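Local coordinates for protein superoxide dismutase [Mn/Fe] (Aeropyrum pernix, PDB 3AK2) that probably converts superoxide to oxygen and hydrogen peroxide at a metal centre that accepts either manganese or iron, at residues A[133-138]-A[197-202]; A[143-148]-A[152-157]. All coordinates share one frame; numbering follows the deposited sequence.

Contact 1 (A[133-138]-A[197-202]); sequences LAFDPL and KRLEQA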
ATOM      1  N   LEU A 133       7.269   4.841  18.287  1.00  9.53           N
ATOM      2  CA  LEU A 133       6.992   5.977  19.150  1.00  9.64           C
ATOM      3  C   LEU A 133       7.678   7.185  18.531  1.00  9.29           C
ATOM      4  O   LEU A 133       8.900   7.186  18.343  1.00  9.44           O
ATOM      5  CB  LEU A 133       7.523   5.733  20.569  1.00 10.02           C
ATOM      6  CG  LEU A 133       7.398   6.899  21.557  1.00 10.49           C
ATOM      7  CD1 LEU A 133       5.943   7.198  21.866  1.00 11.02           C
ATOM      8  CD2 LEU A 133       8.160   6.601  22.841  1.00 11.25           C
ATOM      9  N   ALA A 134       6.889   8.210  18.225  1.00  9.78           N
ATOM     10  CA  ALA A 134       7.391   9.377  17.526  1.00  9.92           C
ATOM     11  C   ALA A 134       7.096  10.661  18.279  1.00 10.40           C
ATOM     12  O   ALA A 134       6.160  10.725  19.079  1.00 10.64           O
ATOM     13  CB  ALA A 134       6.804   9.447  16.114  1.00 10.06           C
ATOM     14  N   PHE A 135       7.917  11.668  18.011  1.00 10.96           N
ATOM     15  CA  PHE A 135       7.686  13.027  18.470  1.00 10.96           C
ATOM     16  C   PHE A 135       7.004  13.820  17.361  1.00 10.95           C
ATOM     17  O   PHE A 135       7.503  13.892  16.238  1.00 10.95           O
ATOM     18  CB  PHE A 135       9.013  13.686  18.855  1.00 11.54           C
ATOM     19  CG  PHE A 135       8.868  15.063  19.441  1.00 11.78           C
ATOM     20  CD1 PHE A 135       8.596  15.227  20.793  1.00 12.61           C
ATOM     21  CD2 PHE A 135       9.024  16.197  18.646  1.00 12.41           C
ATOM     22  CE1 PHE A 135       8.479  16.499  21.348  1.00 13.58           C
ATOM     23  CE2 PHE A 135       8.907  17.470  19.195  1.00 14.15           C
ATOM     24  CZ  PHE A 135       8.637  17.616  20.548  1.00 13.25           C
ATOM     25  N   ASP A 136       5.857  14.406  17.682  1.00 11.05           N
ATOM     26  CA  ASP A 136       5.083  15.203  16.737  1.00 11.77           C
ATOM     27  C   ASP A 136       5.509  16.672  16.792  1.00 12.32           C
ATOM     28  O   ASP A 136       5.268  17.338  17.796  1.00 12.53           O
ATOM     29  CB  ASP A 136       3.590  15.053  17.057  1.00 11.63           C
ATOM     30  CG  ASP A 136       2.705  15.952  16.213  1.00 11.62           C
ATOM     31  OD1 ASP A 136       1.511  16.068  16.562  1.00 13.28           O
ATOM     32  OD2 ASP A 136       3.184  16.534  15.220  1.00 12.57           O
ATOM     33  N   PRO A 137       6.122  17.195  15.711  1.00 12.58           N
ATOM     34  CA  PRO A 137       6.569  18.593  15.724  1.00 12.96           C
ATOM     35  C   PRO A 137       5.423  19.604  15.817  1.00 13.46           C
ATOM     36  O   PRO A 137       5.648  20.728  16.256  1.00 14.08           O
ATOM     37  CB  PRO A 137       7.295  18.745  14.383  1.00 12.81           C
ATOM     38  CG  PRO A 137       6.700  17.690  13.506  1.00 13.49           C
ATOM     39  CD  PRO A 137       6.431  16.536  14.427  1.00 12.57           C
ATOM     40  N   LEU A 138       4.216  19.212  15.412  1.00 13.63           N
ATOM     41  CA  LEU A 138       3.076  20.134  15.409  1.00 14.13           C
ATOM     42  C   LEU A 138       2.517  20.407  16.805  1.00 14.55           C
ATOM     43  O   LEU A 138       1.968  21.483  17.056  1.00 15.40           O
ATOM     44  CB  LEU A 138       1.959  19.626  14.488  1.00 13.94           C
ATOM     45  CG  LEU A 138       2.286  19.396  13.007  1.00 14.61           C
ATOM     46  CD1 LEU A 138       1.023  18.985  12.278  1.00 14.82           C
ATOM     47  CD2 LEU A 138       2.900  20.620  12.337  1.00 15.43           C
ATOM     48  N   LYS A 197      17.773  10.827  24.822  1.00 14.34           N
ATOM     49  CA  LYS A 197      18.617  11.705  24.016  1.00 14.50           C
ATOM     50  C   LYS A 197      17.943  12.103  22.700  1.00 14.18           C
ATOM     51  O   LYS A 197      18.056  13.251  22.264  1.00 14.20           O
ATOM     52  CB  LYS A 197      19.983  11.068  23.769  1.00 14.75           C
ATOM     53  CG  LYS A 197      20.889  11.114  24.988  1.00 16.33           C
ATOM     54  CD  LYS A 197      22.183  10.352  24.748  1.00 19.19           C
ATOM     55  CE  LYS A 197      23.212  10.639  25.834  1.00 20.90           C
ATOM     56  NZ  LYS A 197      22.705  10.369  27.212  1.00 22.78           N
ATOM     57  N   ARG A 198      17.225  11.161  22.089  1.00 13.79           N
ATOM     58  CA  ARG A 198      16.456  11.449  20.875  1.00 13.48           C
ATOM     59  C   ARG A 198      15.326  12.440  21.140  1.00 13.51           C
ATOM     60  O   ARG A 198      15.139  13.396  20.382  1.00 12.88           O
ATOM     61  CB  ARG A 198      15.927  10.160  20.244  1.00 13.31           C
ATOM     62  CG  ARG A 198      17.039   9.348  19.632  1.00 13.16           C
ATOM     63  CD  ARG A 198      16.585   8.037  19.005  1.00 13.03           C
ATOM     64  NE  ARG A 198      17.777   7.271  18.660  1.00 13.71           N
ATOM     65  CZ  ARG A 198      18.490   7.428  17.549  1.00 16.16           C
ATOM     66  NH1 ARG A 198      18.115   8.297  16.617  1.00 15.66           N
ATOM     67  NH2 ARG A 198      19.582   6.698  17.368  1.00 17.65           N
ATOM     68  N   LEU A 199      14.597  12.231  22.233  1.00 13.49           N
ATOM     69  CA  LEU A 199      13.543  13.161  22.618  1.00 14.00           C
ATOM     70  C   LEU A 199      14.096  14.563  22.887  1.00 14.43           C
ATOM     71  O   LEU A 199      13.499  15.557  22.476  1.00 14.52           O
ATOM     72  CB  LEU A 199      12.768  12.633  23.824  1.00 13.87           C
ATOM     73  CG  LEU A 199      11.640  13.534  24.338  1.00 13.96           C
ATOM     74  CD1 LEU A 199      10.622  13.850  23.251  1.00 14.49           C
ATOM     75  CD2 LEU A 199      10.955  12.906  25.525  1.00 14.66           C
ATOM     76  N   GLU A 200      15.238  14.633  23.565  1.00 14.98           N
ATOM     77  CA  GLU A 200      15.903  15.910  23.810  1.00 15.83           C
ATOM     78  C   GLU A 200      16.169  16.646  22.495  1.00 15.67           C
ATOM     79  O   GLU A 200      15.852  17.830  22.362  1.00 15.69           O
ATOM     80  CB  GLU A 200      17.207  15.698  24.578  1.00 16.14           C
ATOM     81  CG  GLU A 200      17.947  16.989  24.911  1.00 19.00           C
ATOM     82  CD  GLU A 200      19.426  16.779  25.179  1.00 21.99           C
ATOM     83  OE1 GLU A 200      20.148  17.792  25.272  1.00 24.11           O
ATOM     84  OE2 GLU A 200      19.874  15.616  25.297  1.00 23.82           O
ATOM     85  N   GLN A 201      16.736  15.941  21.519  1.00 15.48           N
ATOM     86  CA  GLN A 201      17.001  16.542  20.218  1.00 15.71           C
ATOM     87  C   GLN A 201      15.720  17.002  19.527  1.00 15.45           C
ATOM     88  O   GLN A 201      15.681  18.092  18.963  1.00 15.70           O
ATOM     89  CB  GLN A 201      17.796  15.591  19.317  1.00 15.89           C
ATOM     90  CG  GLN A 201      19.226  15.338  19.793  1.00 17.58           C
ATOM     91  CD  GLN A 201      20.008  16.618  20.050  1.00 19.52           C
ATOM     92  OE1 GLN A 201      20.098  17.498  19.188  1.00 20.78           O
ATOM     93  NE2 GLN A 201      20.580  16.724  21.241  1.00 20.31           N
ATOM     94  N   ALA A 202      14.674  16.180  19.599  1.00 15.24           N
ATOM     95  CA  ALA A 202      13.379  16.520  19.004  1.00 15.35           C
ATOM     96  C   ALA A 202      12.728  17.742  19.660  1.00 15.65           C
ATOM     97  O   ALA A 202      12.222  18.627  18.967  1.00 15.08           O
ATOM     98  CB  ALA A 202      12.448  15.319  19.039  1.00 15.06           C
TER
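Asp136 OD2, one residue beyond the Phe135 that packs on Leu199 and Ala202, accepts two hydrogen bonds, one from its own chain and one from the second subunit. The backbone N of Leu138 bonds to Asp136 OD2 at 2.9 Å from above the carboxylate plane, 59° out of it, which makes an Asx turn; Tyr73 OH of the second subunit gives the other. Asp136 OD1 is held as well, by Thr139 OG1 and by Tyr7 OH of the second subunit. These bonds hold the Asp136 carboxylate, whereas no hydrogen bond joins 133-138 to 197-202. Phe135 alone makes the contact from 133-138. Its CB points toward the helix, and with CG anti to the backbone N (chi1 -176°) the ring lies against Ala202 and Leu199. Ala202 CB sits over one face as a CH-pi contact, 4.0 Å from the centroid of the Phe135 ring and 30° off its normal. Farther along, Phe135 CE2 lies 3.5 Å from Ala202 O. Leu199 CD1 meets the ring obliquely, 3.5 Å from Phe135 CD1, and the two side chains cross at about a right angle. With an alanine here the ring is lost, and Ala202 CB and Leu199 CD1 would probably border a gap between strand and helix. Leu199 also rests on Val100 and Leu103 of helix 98-108 and on Ile161 of strand 159-165. The contact thus joins helix 192-205 to the middle strand of the three-stranded antiparallel sheet in the C-terminal alpha/beta domain of iron/manganese superoxide dismutases.

Contact 2 (A[143-148]-A[152-157]); sequences RILQVE and VLMTAG. With EDO (1,2-ethanediol), chain F.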
ATOM      1  N   ARG A 143       3.465  10.429  19.904  1.00 11.29           N
ATOM      2  CA  ARG A 143       2.427   9.708  19.179  1.00 11.02           C
ATOM      3  C   ARG A 143       2.932   8.296  18.920  1.00 11.05           C
ATOM      4  O   ARG A 143       4.122   8.093  18.687  1.00 11.06           O
ATOM      5  CB  ARG A 143       2.135  10.387  17.834  1.00 10.90           C
ATOM      6  CG  ARG A 143       1.589  11.818  17.896  1.00 11.23           C
ATOM      7  CD  ARG A 143       0.133  11.835  18.340  1.00 11.98           C
ATOM      8  NE  ARG A 143      -0.446  13.178  18.356  1.00 13.59           N
ATOM      9  CZ  ARG A 143      -0.522  13.955  19.433  1.00 14.06           C
ATOM     10  NH1 ARG A 143      -1.080  15.155  19.343  1.00 14.59           N
ATOM     11  NH2 ARG A 143      -0.045  13.542  20.599  1.00 15.74           N
ATOM     12  N   ILE A 144       2.032   7.321  18.964  1.00 10.77           N
ATOM     13  CA  ILE A 144       2.368   5.953  18.571  1.00 10.90           C
ATOM     14  C   ILE A 144       1.695   5.641  17.241  1.00 10.35           C
ATOM     15  O   ILE A 144       0.538   6.012  17.019  1.00 10.51           O
ATOM     16  CB  ILE A 144       1.965   4.906  19.652  1.00 11.02           C
ATOM     17  CG1 ILE A 144       2.731   5.162  20.954  1.00 11.75           C
ATOM     18  CG2 ILE A 144       2.211   3.465  19.161  1.00 11.07           C
ATOM     19  CD1 ILE A 144       2.241   4.350  22.149  1.00 12.30           C
ATOM     20  N   LEU A 145       2.431   4.977  16.353  1.00 10.14           N
ATOM     21  CA  LEU A 145       1.848   4.478  15.106  1.00  9.79           C
ATOM     22  C   LEU A 145       2.539   3.197  14.642  1.00  9.66           C
ATOM     23  O   LEU A 145       3.565   2.790  15.203  1.00  9.53           O
ATOM     24  CB  LEU A 145       1.873   5.549  13.999  1.00 10.68           C
ATOM     25  CG  LEU A 145       3.201   5.896  13.313  1.00 10.59           C
ATOM     26  CD1 LEU A 145       2.946   6.545  11.961  1.00 12.82           C
ATOM     27  CD2 LEU A 145       4.103   6.775  14.173  1.00 12.20           C
ATOM     28  N   GLN A 146       1.953   2.561  13.628  1.00  9.42           N
ATOM     29  CA  GLN A 146       2.580   1.443  12.934  1.00  9.25           C
ATOM     30  C   GLN A 146       3.128   1.895  11.595  1.00  8.97           C
ATOM     31  O   GLN A 146       2.598   2.828  10.965  1.00  9.15           O
ATOM     32  CB  GLN A 146       1.568   0.346  12.640  1.00  9.11           C
ATOM     33  CG  GLN A 146       0.958  -0.312  13.851  1.00 10.37           C
ATOM     34  CD  GLN A 146      -0.131  -1.289  13.472  1.00  9.72           C
ATOM     35  OE1 GLN A 146      -0.751  -1.171  12.414  1.00  9.99           O
ATOM     36  NE2 GLN A 146      -0.380  -2.262  14.342  1.00 10.25           N
ATOM     37  N   VAL A 147       4.166   1.202  11.148  1.00  8.89           N
ATOM     38  CA  VAL A 147       4.650   1.334   9.782  1.00  9.07           C
ATOM     39  C   VAL A 147       4.660  -0.062   9.165  1.00  9.07           C
ATOM     40  O   VAL A 147       5.131  -1.013   9.795  1.00  9.63           O
ATOM     41  CB  VAL A 147       6.060   1.976   9.744  1.00  9.21           C
ATOM     42  CG1 VAL A 147       6.645   1.948   8.337  1.00  9.73           C
ATOM     43  CG2 VAL A 147       6.020   3.406  10.285  1.00  9.89           C
ATOM     44  N   GLU A 148       4.112  -0.192   7.958  1.00  8.81           N
ATOM     45  CA  GLU A 148       4.174  -1.448   7.203  1.00  9.07           C
ATOM     46  C   GLU A 148       5.347  -1.381   6.228  1.00  9.36           C
ATOM     47  O   GLU A 148       5.713  -0.295   5.770  1.00  9.35           O
ATOM     48  CB  GLU A 148       2.848  -1.718   6.486  1.00  9.37           C
ATOM     49  CG  GLU A 148       1.732  -2.107   7.455  1.00  9.37           C
ATOM     50  CD  GLU A 148       0.392  -2.381   6.791  1.00 10.13           C
ATOM     51  OE1 GLU A 148      -0.630  -2.296   7.504  1.00 10.37           O
ATOM     52  OE2 GLU A 148       0.351  -2.677   5.571  1.00 11.42           O
ATOM     53  N   VAL A 152       5.308   2.468   4.513  1.00  7.85           N
ATOM     54  CA  VAL A 152       3.863   2.502   4.338  1.00  8.48           C
ATOM     55  C   VAL A 152       3.277   2.844   5.701  1.00  8.19           C
ATOM     56  O   VAL A 152       3.632   2.229   6.711  1.00  8.21           O
ATOM     57  CB  VAL A 152       3.312   1.152   3.806  1.00  8.50           C
ATOM     58  CG1 VAL A 152       1.787   1.191   3.660  1.00  9.59           C
ATOM     59  CG2 VAL A 152       3.970   0.782   2.467  1.00  9.42           C
ATOM     60  N   LEU A 153       2.400   3.845   5.719  1.00  8.11           N
ATOM     61  CA  LEU A 153       1.793   4.418   6.938  1.00  8.28           C
ATOM     62  C   LEU A 153       2.690   5.414   7.656  1.00  8.38           C
ATOM     63  O   LEU A 153       2.216   6.137   8.535  1.00  8.47           O
ATOM     64  CB  LEU A 153       1.299   3.358   7.937  1.00  8.71           C
ATOM     65  CG  LEU A 153       0.374   2.252   7.426  1.00  8.61           C
ATOM     66  CD1 LEU A 153      -0.006   1.310   8.563  1.00  9.43           C
ATOM     67  CD2 LEU A 153      -0.867   2.811   6.751  1.00 10.93           C
ATOM     68  N   MET A 154       3.973   5.467   7.314  1.00  8.42           N
ATOM     69  CA  MET A 154       4.813   6.528   7.856  1.00  8.74           C
ATOM     70  C   MET A 154       4.365   7.866   7.277  1.00  8.79           C
ATOM     71  O   MET A 154       3.911   7.939   6.133  1.00  8.69           O
ATOM     72  CB  MET A 154       6.301   6.275   7.600  1.00  9.02           C
ATOM     73  CG  MET A 154       7.220   7.248   8.343  1.00  8.80           C
ATOM     74  SD  MET A 154       6.845   7.343  10.113  1.00  9.73           S
ATOM     75  CE  MET A 154       7.841   8.752  10.607  1.00  9.94           C
ATOM     76  N   THR A 155       4.467   8.913   8.088  1.00  9.07           N
ATOM     77  CA  THR A 155       4.035  10.245   7.683  1.00  9.13           C
ATOM     78  C   THR A 155       5.217  11.189   7.751  1.00  8.89           C
ATOM     79  O   THR A 155       6.223  10.899   8.404  1.00  9.00           O
ATOM     80  CB  THR A 155       2.925  10.798   8.608  1.00  9.34           C
ATOM     81  OG1 THR A 155       3.502  11.229   9.843  1.00  9.94           O
ATOM     82  CG2 THR A 155       1.862   9.750   8.896  1.00 10.51           C
ATOM     83  N   ALA A 156       5.080  12.330   7.085  1.00  8.69           N
ATOM     84  CA  ALA A 156       5.990  13.442   7.269  1.00  8.96           C
ATOM     85  C   ALA A 156       5.879  13.953   8.703  1.00  9.23           C
ATOM     86  O   ALA A 156       4.891  13.689   9.400  1.00  9.50           O
ATOM     87  CB  ALA A 156       5.654  14.550   6.292  1.00  8.92           C
ATOM     88  N   GLY A 157       6.914  14.664   9.137  1.00  9.49           N
ATOM     89  CA  GLY A 157       6.903  15.367  10.420  1.00  9.94           C
ATOM     90  C   GLY A 157       7.300  14.534  11.618  1.00 10.23           C
ATOM     91  O   GLY A 157       8.308  14.808  12.268  1.00 10.77           O
TER
HETATM   92  C1  EDO F 216       2.414  -3.957   1.455  1.00 18.14           C
HETATM   93  O1  EDO F 216       3.719  -4.433   1.108  1.00 20.53           O
HETATM   94  C2  EDO F 216       2.513  -3.085   2.699  1.00 17.97           C
HETATM   95  O2  EDO F 216       2.227  -3.888   3.849  1.00 20.64           O
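Glu148 and Val152 form a single antiparallel hydrogen-bonded pair: Glu148 N reaches Val152 O at 2.8 Å, while the return bond from Val152 N to Glu148 O is weak at 3.1 Å. The acceptor Val152 O also receives a CA-H...O contact from Val147 CA at 3.4 Å. Leu153 then turns the chain with a positive phi of 81°, and the pairing goes no further; instead Leu153 CB presses on Gln146 O at 3.3 Å. Side-chain carbons touch this backbone pair and each other. Leu145 CG stands between its backbone N and carbonyl carbon (chi1 74°), which carries Leu145 CD1 to 3.5 Å from Leu153 O. Val147 CG2 lies against Met154 CB at 3.9 Å, with the sulfur close by, and the Leu153 CD1 branch reaches Glu148 OE1 at 3.8 Å. Beyond the first shell, Gln146 NE2 is held by Ala121 O, and Leu153 O takes a hydrogen bond from Ser70 OG of the second subunit. Glu148 OE1 forms a salt bridge with Arg67 NH2 of that subunit, and OE2 one with Lys149 NZ of the third. A 1,2-ethanediol, probably from the crystallisation liquor, bonds through O2 to Glu148 OE2 at 2.8 Å and also to Glu148 OE2 of the third subunit. With two cationic partners, the buried Glu148 carboxylate is likely to be ionised, its charge probably offset by them, so the strand end contributes to the tetramer as well as to its own turn.

Overall arrangement
From the N terminus, strand 129-136 supplies 133-138, the first half of contact 1. The chain reverses into strand 141-148, whose segment 143-148 meets 152-157 across three intervening residues, closing the short loop of contact 2. Through strand 159-165 it runs on to helix 192-205, where 197-202 completes contact 1 over 58 intervening residues. Contact 2 lies within that span, so the two nest and do not cross. Contact 1 joins the sheet to helix 192-205; contact 2 lays the connection to strand 159-165 against outer strand 141-148. They meet at one sheet: Ala134 N is 2.8 Å from Arg143 O, a probable hydrogen bond, and Pro137 CD packs 3.3 Å from Gly157 O. Both reach the second subunit.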